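Local coordinates for protein pyocin-S2 (Pseudomonas aeruginosa, PDB 4QKO) that degrades the chromosomal DNA of sensitive cells through its C-terminal HNH nuclease domain, the part held here in complex with its immunity protein, at residues 102-107 / 115-120; 19-24 / 64-69; 84-89 / 96-101. One frame throughout, in Å; residues are numbered along the deposited sequence.

Contact 1: residues 102-107 / 115-120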
ATOM      1  N   HIS B 102     -13.797  -9.015   6.614  1.00 23.59           N
ATOM      2  CA  HIS B 102     -14.324  -9.737   7.752  1.00 24.10           C
ATOM      3  C   HIS B 102     -14.534 -11.191   7.380  1.00 25.63           C
ATOM      4  O   HIS B 102     -15.160 -11.505   6.371  1.00 28.94           O
ATOM      5  CB  HIS B 102     -15.639  -9.104   8.150  1.00 23.58           C
ATOM      6  CG  HIS B 102     -15.469  -7.789   8.831  1.00 24.69           C
ATOM      7  ND1 HIS B 102     -15.293  -6.611   8.136  1.00 26.97           N
ATOM      8  CD2 HIS B 102     -15.305  -7.475  10.135  1.00 25.68           C
ATOM      9  CE1 HIS B 102     -15.114  -5.615   8.984  1.00 27.67           C
ATOM     10  NE2 HIS B 102     -15.119  -6.112  10.206  1.00 24.95           N
ATOM     11  N   LYS B 103     -14.045 -12.110   8.173  1.00 26.72           N
ATOM     12  CA  LYS B 103     -14.261 -13.531   7.878  1.00 29.28           C
ATOM     13  C   LYS B 103     -15.714 -13.961   8.027  1.00 30.61           C
ATOM     14  O   LYS B 103     -16.242 -14.657   7.163  1.00 29.56           O
ATOM     15  CB  LYS B 103     -13.396 -14.401   8.760  1.00 33.50           C
ATOM     16  CG  LYS B 103     -11.954 -13.976   8.755  1.00 40.13           C
ATOM     17  CD  LYS B 103     -11.036 -15.152   9.010  1.00 47.08           C
ATOM     18  CE  LYS B 103     -10.915 -15.455  10.472  1.00 51.28           C
ATOM     19  NZ  LYS B 103     -10.637 -16.913  10.619  1.00 61.30           N
ATOM     20  N   VAL B 104     -16.343 -13.541   9.113  1.00 28.62           N
ATOM     21  CA  VAL B 104     -17.790 -13.714   9.339  1.00 29.45           C
ATOM     22  C   VAL B 104     -18.541 -12.405   9.109  1.00 30.41           C
ATOM     23  O   VAL B 104     -18.224 -11.382   9.701  1.00 27.43           O
ATOM     24  CB  VAL B 104     -18.065 -14.246  10.767  1.00 30.99           C
ATOM     25  CG1 VAL B 104     -19.567 -14.454  11.014  1.00 29.70           C
ATOM     26  CG2 VAL B 104     -17.308 -15.553  11.005  1.00 30.51           C
ATOM     27  N   ARG B 105     -19.563 -12.411   8.246  1.00 33.75           N
ATOM     28  CA  ARG B 105     -20.248 -11.178   7.892  1.00 35.57           C
ATOM     29  C   ARG B 105     -20.836 -10.631   9.137  1.00 35.66           C
ATOM     30  O   ARG B 105     -21.281 -11.391  10.005  1.00 33.23           O
ATOM     31  CB  ARG B 105     -21.331 -11.390   6.820  1.00 42.19           C
ATOM     32  CG  ARG B 105     -20.777 -11.956   5.513  1.00 48.97           C
ATOM     33  CD  ARG B 105     -21.517 -11.550   4.230  1.00 57.15           C
ATOM     34  NE  ARG B 105     -22.984 -11.453   4.330  1.00 65.82           N
ATOM     35  CZ  ARG B 105     -23.837 -12.481   4.439  1.00 71.58           C
ATOM     36  NH1 ARG B 105     -23.418 -13.749   4.483  1.00 71.54           N
ATOM     37  NH2 ARG B 105     -25.139 -12.235   4.518  1.00 74.53           N
ATOM     38  N   ILE B 106     -20.822  -9.312   9.233  1.00 34.20           N
ATOM     39  CA  ILE B 106     -21.410  -8.634  10.379  1.00 37.52           C
ATOM     40  C   ILE B 106     -22.920  -8.941  10.451  1.00 39.61           C
ATOM     41  O   ILE B 106     -23.463  -9.185  11.516  1.00 38.08           O
ATOM     42  CB  ILE B 106     -21.126  -7.138  10.273  1.00 40.14           C
ATOM     43  CG1 ILE B 106     -19.623  -6.935  10.413  1.00 41.45           C
ATOM     44  CG2 ILE B 106     -21.860  -6.312  11.317  1.00 39.82           C
ATOM     45  CD1 ILE B 106     -19.120  -5.838   9.535  1.00 46.05           C
ATOM     46  N   ALA B 107     -23.591  -8.974   9.297  1.00 39.22           N
ATOM     47  CA  ALA B 107     -24.996  -9.440   9.225  1.00 37.10           C
ATOM     48  C   ALA B 107     -25.201 -10.881   9.701  1.00 39.08           C
ATOM     49  O   ALA B 107     -26.306 -11.210  10.088  1.00 44.23           O
ATOM     50  CB  ALA B 107     -25.520  -9.264   7.806  1.00 39.92           C
ATOM     51  N   MET B 115     -10.544  -8.790  16.424  1.00 19.40           N
ATOM     52  CA  MET B 115      -9.335  -9.161  15.622  1.00 19.95           C
ATOM     53  C   MET B 115      -9.322 -10.546  15.110  1.00 20.53           C
ATOM     54  O   MET B 115      -8.680 -10.807  14.126  1.00 21.75           O
ATOM     55  CB  MET B 115      -8.051  -8.951  16.412  1.00 21.00           C
ATOM     56  CG  MET B 115      -7.878  -7.534  16.902  1.00 22.32           C
ATOM     57  SD  MET B 115      -7.681  -6.257  15.632  1.00 28.47           S
ATOM     58  CE  MET B 115      -8.487  -4.835  16.259  1.00 30.72           C
ATOM     59  N   GLY B 116     -10.012 -11.455  15.766  1.00 19.15           N
ATOM     60  CA  GLY B 116     -10.193 -12.824  15.240  1.00 20.27           C
ATOM     61  C   GLY B 116     -11.130 -12.893  14.012  1.00 21.18           C
ATOM     62  O   GLY B 116     -11.206 -13.956  13.386  1.00 24.20           O
ATOM     63  N   ASN B 117     -11.807 -11.796  13.650  1.00 19.52           N
ATOM     64  CA  ASN B 117     -12.692 -11.795  12.530  1.00 21.77           C
ATOM     65  C   ASN B 117     -12.047 -11.112  11.315  1.00 22.21           C
ATOM     66  O   ASN B 117     -12.727 -10.940  10.343  1.00 23.46           O
ATOM     67  CB  ASN B 117     -13.967 -10.985  12.807  1.00 22.88           C
ATOM     68  CG  ASN B 117     -15.141 -11.373  11.883  1.00 23.91           C
ATOM     69  OD1 ASN B 117     -15.160 -12.445  11.300  1.00 25.38           O
ATOM     70  ND2 ASN B 117     -16.095 -10.471  11.724  1.00 23.28           N
ATOM     71  N   LEU B 118     -10.864 -10.535  11.484  1.00 21.81           N
ATOM     72  CA  LEU B 118     -10.243  -9.775  10.397  1.00 20.45           C
ATOM     73  C   LEU B 118      -9.109 -10.497   9.697  1.00 20.84           C
ATOM     74  O   LEU B 118      -8.326 -11.203  10.300  1.00 22.70           O
ATOM     75  CB  LEU B 118      -9.747  -8.491  10.963  1.00 20.10           C
ATOM     76  CG  LEU B 118     -10.792  -7.672  11.673  1.00 20.94           C
ATOM     77  CD1 LEU B 118     -10.112  -6.444  12.141  1.00 21.39           C
ATOM     78  CD2 LEU B 118     -11.951  -7.330  10.787  1.00 21.25           C
ATOM     79  N   VAL B 119      -9.064 -10.313   8.394  1.00 19.96           N
ATOM     80  CA  VAL B 119      -7.892 -10.702   7.580  1.00 21.31           C
ATOM     81  C   VAL B 119      -7.438  -9.568   6.628  1.00 20.28           C
ATOM     82  O   VAL B 119      -8.233  -8.762   6.173  1.00 21.09           O
ATOM     83  CB  VAL B 119      -8.141 -11.957   6.730  1.00 24.45           C
ATOM     84  CG1 VAL B 119      -8.050 -13.221   7.563  1.00 27.42           C
ATOM     85  CG2 VAL B 119      -9.476 -11.910   6.053  1.00 25.00           C
ATOM     86  N   ALA B 120      -6.142  -9.547   6.271  1.00 20.04           N
ATOM     87  CA  ALA B 120      -5.622  -8.621   5.308  1.00 19.64           C
ATOM     88  C   ALA B 120      -5.512  -9.467   4.052  1.00 20.91           C
ATOM     89  O   ALA B 120      -4.886 -10.535   4.096  1.00 20.89           O
ATOM     90  CB  ALA B 120      -4.253  -8.083   5.695  1.00 19.64           C
TER

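Contact 2: residues 19-24 / 64-69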
ATOM      1  N   GLY B  19       8.233 -13.757   9.313  1.00 30.04           N
ATOM      2  CA  GLY B  19       8.966 -12.682   8.637  1.00 32.28           C
ATOM      3  C   GLY B  19       8.386 -12.204   7.295  1.00 30.82           C
ATOM      4  O   GLY B  19       8.916 -11.257   6.711  1.00 33.97           O
ATOM      5  N   ASN B  20       7.360 -12.847   6.757  1.00 29.15           N
ATOM      6  CA  ASN B  20       6.730 -12.313   5.536  1.00 25.96           C
ATOM      7  C   ASN B  20       5.210 -12.326   5.712  1.00 24.46           C
ATOM      8  O   ASN B  20       4.468 -13.102   5.081  1.00 24.90           O
ATOM      9  CB  ASN B  20       7.178 -13.169   4.358  1.00 30.73           C
ATOM     10  CG  ASN B  20       6.576 -12.733   3.050  1.00 32.16           C
ATOM     11  OD1 ASN B  20       6.197 -11.585   2.896  1.00 32.41           O
ATOM     12  ND2 ASN B  20       6.451 -13.671   2.105  1.00 32.46           N
ATOM     13  N   TRP B  21       4.712 -11.494   6.639  1.00 20.32           N
ATOM     14  CA  TRP B  21       3.307 -11.503   6.999  1.00 18.91           C
ATOM     15  C   TRP B  21       2.342 -11.446   5.845  1.00 18.90           C
ATOM     16  O   TRP B  21       1.440 -12.308   5.708  1.00 19.80           O
ATOM     17  CB  TRP B  21       3.068 -10.382   8.021  1.00 19.06           C
ATOM     18  CG  TRP B  21       1.679 -10.032   8.313  1.00 18.27           C
ATOM     19  CD1 TRP B  21       0.679 -10.882   8.641  1.00 18.44           C
ATOM     20  CD2 TRP B  21       1.122  -8.717   8.331  1.00 17.01           C
ATOM     21  NE1 TRP B  21      -0.474 -10.185   8.810  1.00 19.16           N
ATOM     22  CE2 TRP B  21      -0.244  -8.857   8.644  1.00 16.65           C
ATOM     23  CE3 TRP B  21       1.646  -7.421   8.107  1.00 17.47           C
ATOM     24  CZ2 TRP B  21      -1.122  -7.759   8.730  1.00 17.03           C
ATOM     25  CZ3 TRP B  21       0.790  -6.336   8.236  1.00 16.82           C
ATOM     26  CH2 TRP B  21      -0.575  -6.499   8.530  1.00 16.06           C
ATOM     27  N   LEU B  22       2.525 -10.455   4.997  1.00 17.26           N
ATOM     28  CA  LEU B  22       1.624 -10.180   3.881  1.00 18.67           C
ATOM     29  C   LEU B  22       1.786 -11.134   2.690  1.00 19.96           C
ATOM     30  O   LEU B  22       0.935 -11.156   1.807  1.00 19.61           O
ATOM     31  CB  LEU B  22       1.664  -8.707   3.431  1.00 18.44           C
ATOM     32  CG  LEU B  22       1.069  -7.783   4.508  1.00 18.76           C
ATOM     33  CD1 LEU B  22       1.019  -6.363   4.019  1.00 21.21           C
ATOM     34  CD2 LEU B  22      -0.292  -8.172   5.080  1.00 19.12           C
ATOM     35  N   GLY B  23       2.762 -11.999   2.756  1.00 23.63           N
ATOM     36  CA  GLY B  23       2.842 -13.151   1.796  1.00 25.75           C
ATOM     37  C   GLY B  23       1.564 -13.972   1.852  1.00 28.04           C
ATOM     38  O   GLY B  23       1.104 -14.474   0.812  1.00 29.14           O
ATOM     39  N   ALA B  24       0.948 -14.098   3.041  1.00 24.17           N
ATOM     40  CA  ALA B  24      -0.336 -14.815   3.186  1.00 25.94           C
ATOM     41  C   ALA B  24      -1.576 -14.089   2.621  1.00 23.09           C
ATOM     42  O   ALA B  24      -2.670 -14.679   2.537  1.00 25.13           O
ATOM     43  CB  ALA B  24      -0.586 -15.229   4.662  1.00 24.69           C
ATOM     44  N   PRO B  64       8.333  -2.706  15.734  1.00 27.18           N
ATOM     45  CA  PRO B  64       9.728  -3.035  15.400  1.00 29.73           C
ATOM     46  C   PRO B  64       9.902  -4.251  14.502  1.00 26.53           C
ATOM     47  O   PRO B  64      10.804  -4.252  13.672  1.00 29.06           O
ATOM     48  CB  PRO B  64      10.413  -3.257  16.775  1.00 30.28           C
ATOM     49  CG  PRO B  64       9.517  -2.618  17.760  1.00 31.33           C
ATOM     50  CD  PRO B  64       8.144  -2.405  17.174  1.00 28.21           C
ATOM     51  N   GLU B  65       9.079  -5.268  14.635  1.00 25.19           N
ATOM     52  CA  GLU B  65       9.278  -6.445  13.792  1.00 26.32           C
ATOM     53  C   GLU B  65       8.649  -6.332  12.399  1.00 23.30           C
ATOM     54  O   GLU B  65       9.301  -6.627  11.359  1.00 24.20           O
ATOM     55  CB  GLU B  65       8.856  -7.727  14.527  1.00 31.46           C
ATOM     56  CG  GLU B  65       9.828  -8.117  15.657  1.00 37.41           C
ATOM     57  CD  GLU B  65      11.294  -8.235  15.174  1.00 44.79           C
ATOM     58  OE1 GLU B  65      11.573  -8.881  14.116  1.00 42.09           O
ATOM     59  OE2 GLU B  65      12.189  -7.662  15.852  1.00 50.61           O
ATOM     60  N   LEU B  66       7.381  -5.960  12.349  1.00 20.90           N
ATOM     61  CA  LEU B  66       6.666  -5.864  11.087  1.00 20.01           C
ATOM     62  C   LEU B  66       7.192  -4.759  10.225  1.00 19.62           C
ATOM     63  O   LEU B  66       7.192  -4.887   9.024  1.00 18.13           O
ATOM     64  CB  LEU B  66       5.183  -5.596  11.344  1.00 20.77           C
ATOM     65  CG  LEU B  66       4.433  -6.735  12.024  1.00 22.91           C
ATOM     66  CD1 LEU B  66       3.099  -6.263  12.617  1.00 22.96           C
ATOM     67  CD2 LEU B  66       4.244  -7.885  11.014  1.00 23.48           C
ATOM     68  N   SER B  67       7.646  -3.656  10.798  1.00 19.17           N
ATOM     69  CA  SER B  67       8.124  -2.560   9.933  1.00 20.57           C
ATOM     70  C   SER B  67       9.352  -2.929   9.117  1.00 21.68           C
ATOM     71  O   SER B  67       9.548  -2.367   8.072  1.00 24.26           O
ATOM     72  CB  SER B  67       8.390  -1.279  10.754  1.00 21.74           C
ATOM     73  OG  SER B  67       9.474  -1.505  11.595  1.00 23.31           O
ATOM     74  N   LYS B  68      10.101  -3.929   9.526  1.00 22.78           N
ATOM     75  CA  LYS B  68      11.204  -4.446   8.692  1.00 25.61           C
ATOM     76  C   LYS B  68      10.769  -5.080   7.349  1.00 23.82           C
ATOM     77  O   LYS B  68      11.599  -5.241   6.433  1.00 24.34           O
ATOM     78  CB  LYS B  68      12.063  -5.466   9.489  1.00 29.82           C
ATOM     79  CG  LYS B  68      12.486  -4.911  10.833  1.00 33.81           C
ATOM     80  CD  LYS B  68      13.613  -5.640  11.527  1.00 39.66           C
ATOM     81  CE  LYS B  68      13.252  -7.049  11.954  1.00 42.06           C
ATOM     82  NZ  LYS B  68      14.090  -7.487  13.119  1.00 46.68           N
ATOM     83  N   GLN B  69       9.482  -5.409   7.207  1.00 21.77           N
ATOM     84  CA  GLN B  69       8.977  -6.095   6.040  1.00 20.88           C
ATOM     85  C   GLN B  69       8.486  -5.140   4.983  1.00 20.52           C
ATOM     86  O   GLN B  69       7.863  -5.582   3.999  1.00 20.63           O
ATOM     87  CB  GLN B  69       7.847  -7.075   6.429  1.00 20.58           C
ATOM     88  CG  GLN B  69       8.267  -8.034   7.565  1.00 22.27           C
ATOM     89  CD  GLN B  69       7.202  -9.075   7.961  1.00 22.99           C
ATOM     90  OE1 GLN B  69       6.253  -9.312   7.267  1.00 23.56           O
ATOM     91  NE2 GLN B  69       7.420  -9.722   9.060  1.00 25.48           N
TER
HETATM   92  O   HOH W   1       4.608  -8.226   5.423  1.00 20.24           O

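Contact 3: residues 84-89 / 96-101. With MG (magnesium ion), chain O.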
ATOM      1  N   PRO B  84      -0.643  -0.207   2.592  1.00 18.22           N
ATOM      2  CA  PRO B  84       0.374  -0.327   1.598  1.00 17.61           C
ATOM      3  C   PRO B  84      -0.205  -0.699   0.263  1.00 16.95           C
ATOM      4  O   PRO B  84      -1.245  -1.368   0.163  1.00 16.13           O
ATOM      5  CB  PRO B  84       1.248  -1.457   2.100  1.00 18.57           C
ATOM      6  CG  PRO B  84       0.397  -2.222   3.069  1.00 18.54           C
ATOM      7  CD  PRO B  84      -0.630  -1.292   3.584  1.00 19.36           C
ATOM      8  N   TYR B  85       0.535  -0.309  -0.761  1.00 15.13           N
ATOM      9  CA  TYR B  85       0.258  -0.803  -2.117  1.00 15.65           C
ATOM     10  C   TYR B  85       0.672  -2.285  -2.271  1.00 14.15           C
ATOM     11  O   TYR B  85       1.665  -2.730  -1.665  1.00 13.18           O
ATOM     12  CB  TYR B  85       1.019   0.053  -3.187  1.00 15.67           C
ATOM     13  CG  TYR B  85       0.492   1.481  -3.292  1.00 17.11           C
ATOM     14  CD1 TYR B  85       0.965   2.488  -2.414  1.00 18.71           C
ATOM     15  CD2 TYR B  85      -0.464   1.811  -4.160  1.00 18.51           C
ATOM     16  CE1 TYR B  85       0.502   3.788  -2.496  1.00 20.69           C
ATOM     17  CE2 TYR B  85      -0.920   3.103  -4.289  1.00 19.41           C
ATOM     18  CZ  TYR B  85      -0.460   4.093  -3.423  1.00 22.57           C
ATOM     19  OH  TYR B  85      -0.934   5.400  -3.500  1.00 24.25           O
ATOM     20  N   VAL B  86      -0.155  -3.084  -2.975  1.00 15.55           N
ATOM     21  CA  VAL B  86       0.228  -4.450  -3.289  1.00 15.66           C
ATOM     22  C   VAL B  86       1.124  -4.514  -4.532  1.00 15.25           C
ATOM     23  O   VAL B  86       1.323  -3.547  -5.290  1.00 14.84           O
ATOM     24  CB  VAL B  86      -0.965  -5.424  -3.428  1.00 17.84           C
ATOM     25  CG1 VAL B  86      -1.784  -5.371  -2.149  1.00 18.96           C
ATOM     26  CG2 VAL B  86      -1.841  -5.034  -4.620  1.00 18.50           C
ATOM     27  N   ARG B  87       1.710  -5.651  -4.685  1.00 16.22           N
ATOM     28  CA  ARG B  87       2.492  -5.967  -5.883  1.00 17.52           C
ATOM     29  C   ARG B  87       1.610  -5.866  -7.093  1.00 17.04           C
ATOM     30  O   ARG B  87       0.410  -6.141  -7.029  1.00 16.46           O
ATOM     31  CB  ARG B  87       3.087  -7.359  -5.788  1.00 20.35           C
ATOM     32  CG  ARG B  87       4.231  -7.479  -4.808  1.00 24.61           C
ATOM     33  CD  ARG B  87       4.536  -8.950  -4.555  1.00 30.33           C
ATOM     34  NE  ARG B  87       5.657  -9.074  -3.610  1.00 32.45           N
ATOM     35  CZ  ARG B  87       6.934  -8.936  -3.936  1.00 38.72           C
ATOM     36  NH1 ARG B  87       7.338  -8.749  -5.194  1.00 40.69           N
ATOM     37  NH2 ARG B  87       7.845  -9.000  -2.970  1.00 50.01           N
ATOM     38  N   GLU B  88       2.198  -5.468  -8.212  1.00 15.91           N
ATOM     39  CA  GLU B  88       1.486  -5.363  -9.456  1.00 18.12           C
ATOM     40  C   GLU B  88       0.704  -6.634  -9.758  1.00 18.22           C
ATOM     41  O   GLU B  88      -0.438  -6.541 -10.209  1.00 20.22           O
ATOM     42  CB  GLU B  88       2.480  -5.038 -10.588  1.00 19.98           C
ATOM     43  CG  GLU B  88       2.855  -3.540 -10.606  1.00 24.10           C
ATOM     44  CD  GLU B  88       1.862  -2.674 -11.394  1.00 28.27           C
ATOM     45  OE1 GLU B  88       1.133  -3.224 -12.265  1.00 34.01           O
ATOM     46  OE2 GLU B  88       1.796  -1.441 -11.167  1.00 27.17           O
ATOM     47  N   SER B  89       1.288  -7.784  -9.449  1.00 18.69           N
ATOM     48  CA  SER B  89       0.608  -9.101  -9.717  1.00 20.56           C
ATOM     49  C   SER B  89      -0.657  -9.344  -8.923  1.00 21.70           C
ATOM     50  O   SER B  89      -1.441 -10.293  -9.201  1.00 21.74           O
ATOM     51  CB  SER B  89       1.637 -10.244  -9.582  1.00 21.68           C
ATOM     52  OG  SER B  89       2.146 -10.345  -8.277  1.00 21.97           O
ATOM     53  N   ILE B  96      -5.547  -1.266  -5.647  1.00 20.89           N
ATOM     54  CA  ILE B  96      -4.136  -1.419  -5.647  1.00 20.97           C
ATOM     55  C   ILE B  96      -3.521  -1.463  -4.225  1.00 18.16           C
ATOM     56  O   ILE B  96      -2.348  -1.518  -4.107  1.00 17.51           O
ATOM     57  CB  ILE B  96      -3.435  -0.362  -6.600  1.00 23.13           C
ATOM     58  CG1 ILE B  96      -3.650   1.068  -6.119  1.00 24.67           C
ATOM     59  CG2 ILE B  96      -4.037  -0.482  -8.008  1.00 24.49           C
ATOM     60  CD1 ILE B  96      -2.821   2.083  -6.877  1.00 25.73           C
ATOM     61  N   LYS B  97      -4.348  -1.527  -3.184  1.00 19.68           N
ATOM     62  CA  LYS B  97      -3.899  -1.531  -1.789  1.00 19.71           C
ATOM     63  C   LYS B  97      -4.433  -2.753  -1.043  1.00 19.22           C
ATOM     64  O   LYS B  97      -5.447  -3.353  -1.446  1.00 20.43           O
ATOM     65  CB  LYS B  97      -4.331  -0.247  -1.093  1.00 21.47           C
ATOM     66  CG  LYS B  97      -3.351   0.825  -1.438  1.00 23.01           C
ATOM     67  CD  LYS B  97      -3.855   2.150  -1.040  1.00 25.35           C
ATOM     68  CE  LYS B  97      -2.731   3.166  -1.087  1.00 25.00           C
ATOM     69  NZ  LYS B  97      -2.681   3.833   0.228  1.00 24.31           N
ATOM     70  N   ILE B  98      -3.702  -3.162  -0.026  1.00 17.20           N
ATOM     71  CA  ILE B  98      -4.153  -4.174   0.897  1.00 16.73           C
ATOM     72  C   ILE B  98      -5.513  -3.741   1.500  1.00 17.69           C
ATOM     73  O   ILE B  98      -5.731  -2.545   1.934  1.00 18.99           O
ATOM     74  CB  ILE B  98      -3.157  -4.407   2.028  1.00 17.08           C
ATOM     75  CG1 ILE B  98      -1.832  -5.111   1.586  1.00 17.23           C
ATOM     76  CG2 ILE B  98      -3.764  -5.230   3.121  1.00 17.09           C
ATOM     77  CD1 ILE B  98      -1.970  -6.578   1.175  1.00 19.61           C
ATOM     78  N   GLU B  99      -6.416  -4.712   1.558  1.00 18.29           N
ATOM     79  CA  GLU B  99      -7.750  -4.522   2.126  1.00 20.46           C
ATOM     80  C   GLU B  99      -7.964  -5.400   3.352  1.00 19.73           C
ATOM     81  O   GLU B  99      -7.485  -6.494   3.423  1.00 21.64           O
ATOM     82  CB  GLU B  99      -8.855  -4.799   1.079  1.00 22.63           C
ATOM     83  CG  GLU B  99      -8.746  -3.871  -0.141  1.00 25.97           C
ATOM     84  CD  GLU B  99      -9.599  -4.294  -1.369  1.00 31.26           C
ATOM     85  OE1 GLU B  99     -10.302  -5.327  -1.301  1.00 36.29           O
ATOM     86  OE2 GLU B  99      -9.554  -3.601  -2.423  1.00 31.24           O
ATOM     87  N   ILE B 100      -8.753  -4.912   4.309  1.00 19.50           N
ATOM     88  CA  ILE B 100      -9.143  -5.689   5.490  1.00 19.95           C
ATOM     89  C   ILE B 100     -10.591  -6.135   5.340  1.00 23.87           C
ATOM     90  O   ILE B 100     -11.465  -5.270   5.145  1.00 22.73           O
ATOM     91  CB  ILE B 100      -8.957  -4.815   6.733  1.00 22.50           C
ATOM     92  CG1 ILE B 100      -7.467  -4.590   6.919  1.00 24.45           C
ATOM     93  CG2 ILE B 100      -9.481  -5.484   7.992  1.00 22.90           C
ATOM     94  CD1 ILE B 100      -7.104  -3.592   7.984  1.00 26.39           C
ATOM     95  N   HIS B 101     -10.794  -7.466   5.358  1.00 25.15           N
ATOM     96  CA  HIS B 101     -12.085  -8.204   5.095  1.00 30.16           C
ATOM     97  C   HIS B 101     -12.492  -8.854   6.427  1.00 26.45           C
ATOM     98  O   HIS B 101     -11.617  -9.223   7.227  1.00 25.06           O
ATOM     99  CB  HIS B 101     -11.820  -9.253   3.959  1.00 34.47           C
ATOM    100  CG  HIS B 101     -12.626 -10.561   3.962  1.00 43.93           C
ATOM    101  ND1 HIS B 101     -13.704 -10.796   3.115  1.00 50.74           N
ATOM    102  CD2 HIS B 101     -12.385 -11.759   4.564  1.00 50.03           C
ATOM    103  CE1 HIS B 101     -14.145 -12.035   3.279  1.00 52.17           C
ATOM    104  NE2 HIS B 101     -13.356 -12.644   4.146  1.00 49.87           N
TER
HETATM  105 MG    MG O 704     -14.426  -8.885   2.328  1.00 38.01          MG
HETATM  106  O   HOH W   2     -15.301  -7.942   4.014  1.00 39.85           O

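Contact 1: residues 102-107 / 115-120
Asn117 OD1 accepts the backbone N-H of Val104 at 2.7 Å, and the same carboxamide returns a bond from its ND2 to Val104 O at 3.1 Å. Both bonds are nearly straight and each meets its acceptor in the carbonyl plane, on a lone pair; Val104 O also lies only 3° out of the Asn117 amide plane. The side-chain amide thus reads one residue as a strand neighbour would, and this fixes the rotation of the amide. ND2 has a second acceptor in Gly111 O. Lys103 N adds a backbone bond to Asn117 O (2.8 Å). A bend at chi3 (-82°) brings Lys103 CE to 3.3 Å from Gly116 O, and CD of the same chain packs on Val119 CG1. Leu118 CD2 sits over one face of the His102 ring, 3.7 Å from its centroid, Ile106 CD1 stands over the centre of the opposite face, and Asn117 ND2 lies at the ring edge; NE2 of this histidine bonds to Val112 O. His102 and Leu118 form an antiparallel non-hydrogen-bonded pair, the end of the hairpin in the ββα-metal fold of HNH nucleases. Strand 118-121 lies between strands 99-102 and 31-32, with Leu118 against Trp49 and Phe52 of helix 49-62.

Contact 2: residues 19-24 / 64-69
Gln69 places CG anti to its carbonyl carbon (chi1 -52°) and, with CD anti to CA (chi2 -178°), the extended chain carries its amide to Gly19 and Trp21. With CG anti to its own backbone N, the indole of Trp21 lies where CE3 meets Leu66. OE1 of Gln69 accepts the backbone N-H of Trp21 at 2.7 Å, with the donor tilted 22° from the amide carbonyl plane. A water also gives a proton to Gln69 OE1 at 2.7 Å and accepts the N-H of Leu22 at 3.1 Å, so one oxygen serves two successive backbone amides at the start of the 3-10 segment 21-24, the second through the water. NE2 of Gln69 bonds to Ser18 O, which with OE1 holds the amide at both ends. In the nuclease domain this joins the loop between strands 8-9 and 31-32 to the connection between helices 49-62 and 72-78. Next to this polar grip, Leu66 CD2 approaches Trp21 CE3 at 3.9 Å, and Leu22 CD2 lies over the centre of the indole on one face. The buried indole donates from NE1 to Pro32 O and packs on Phe56, Trp57 and Val60 of helix 49-62, while Leu66 reaches Gln36 and Ile37 of helix 35-41.

Contact 3: residues 84-89 / 96-101
The Tyr85 ring carries Lys97 CE over one face, 3.6 Å from the ring centroid and 19° off the normal, and Ile96 CD1 at its edge, in plane, 3.4 Å from Tyr85 CE2. The lysine methylene makes the close CH-pi contact, nearest to Tyr85 CZ and hence shifted toward the rim, while the ammonium NZ stands farther off, 4.6 Å from the centroid, as an off-centre cation-pi partner. A bend at chi4 (-127°) swings NZ off the line of the extended chain; its stronger polar partners are Ala83 O and Glu31 of the immunity protein. Tyr85 OH likewise bonds to His34 of the immunity protein, so the phenol and the lysine crossing it both end at the subunit interface. The backbones of Tyr85 and Lys97 form a single bridge: Ile98 N donates to Pro84 O at 3.0 Å, nearly along the C=O axis, and Val86 N donates to Ile96 O at 2.9 Å from a position tilted off the carbonyl plane. Val86 CG1 meets Ile98 CD1 at 3.5 Å and Pro84 CG meets Ile98 CG1, giving a small buried apolar cluster. Farther along 96-101, His101 ND1 binds the magnesium ion at 2.2 Å, in a site shared with His126. Pro84 and Ile98 pack on Trp57 of helix 49-62, Lys97 touches Val77 of helix 72-78, and strand 99-102 then pairs with strand 118-121.

In the fold
Along the chain, contact 2 closes first, followed by contact 3 and then contact 1, all within the DNase domain. Contacts 1 and 3 have centres about 17 Å apart and share the antiparallel sheet, where Val119 O lies 3.0 Å from His101 N across strands 118-121 and 99-102. Contact 2 lies about 14 Å from contact 3 and about 21 Å from contact 1, centre to centre, on the opposite side of the chain's centre from contact 1; Leu22 bridges to both, its CD1 against Ile98 and its CD2 against Ala120. Helix 49-62 packs on all three. Segment 96-101 runs from residues that meet the immunity protein, Ile96 and Lys97, to the magnesium ligand His101, whose strand pairs with that of contact 1.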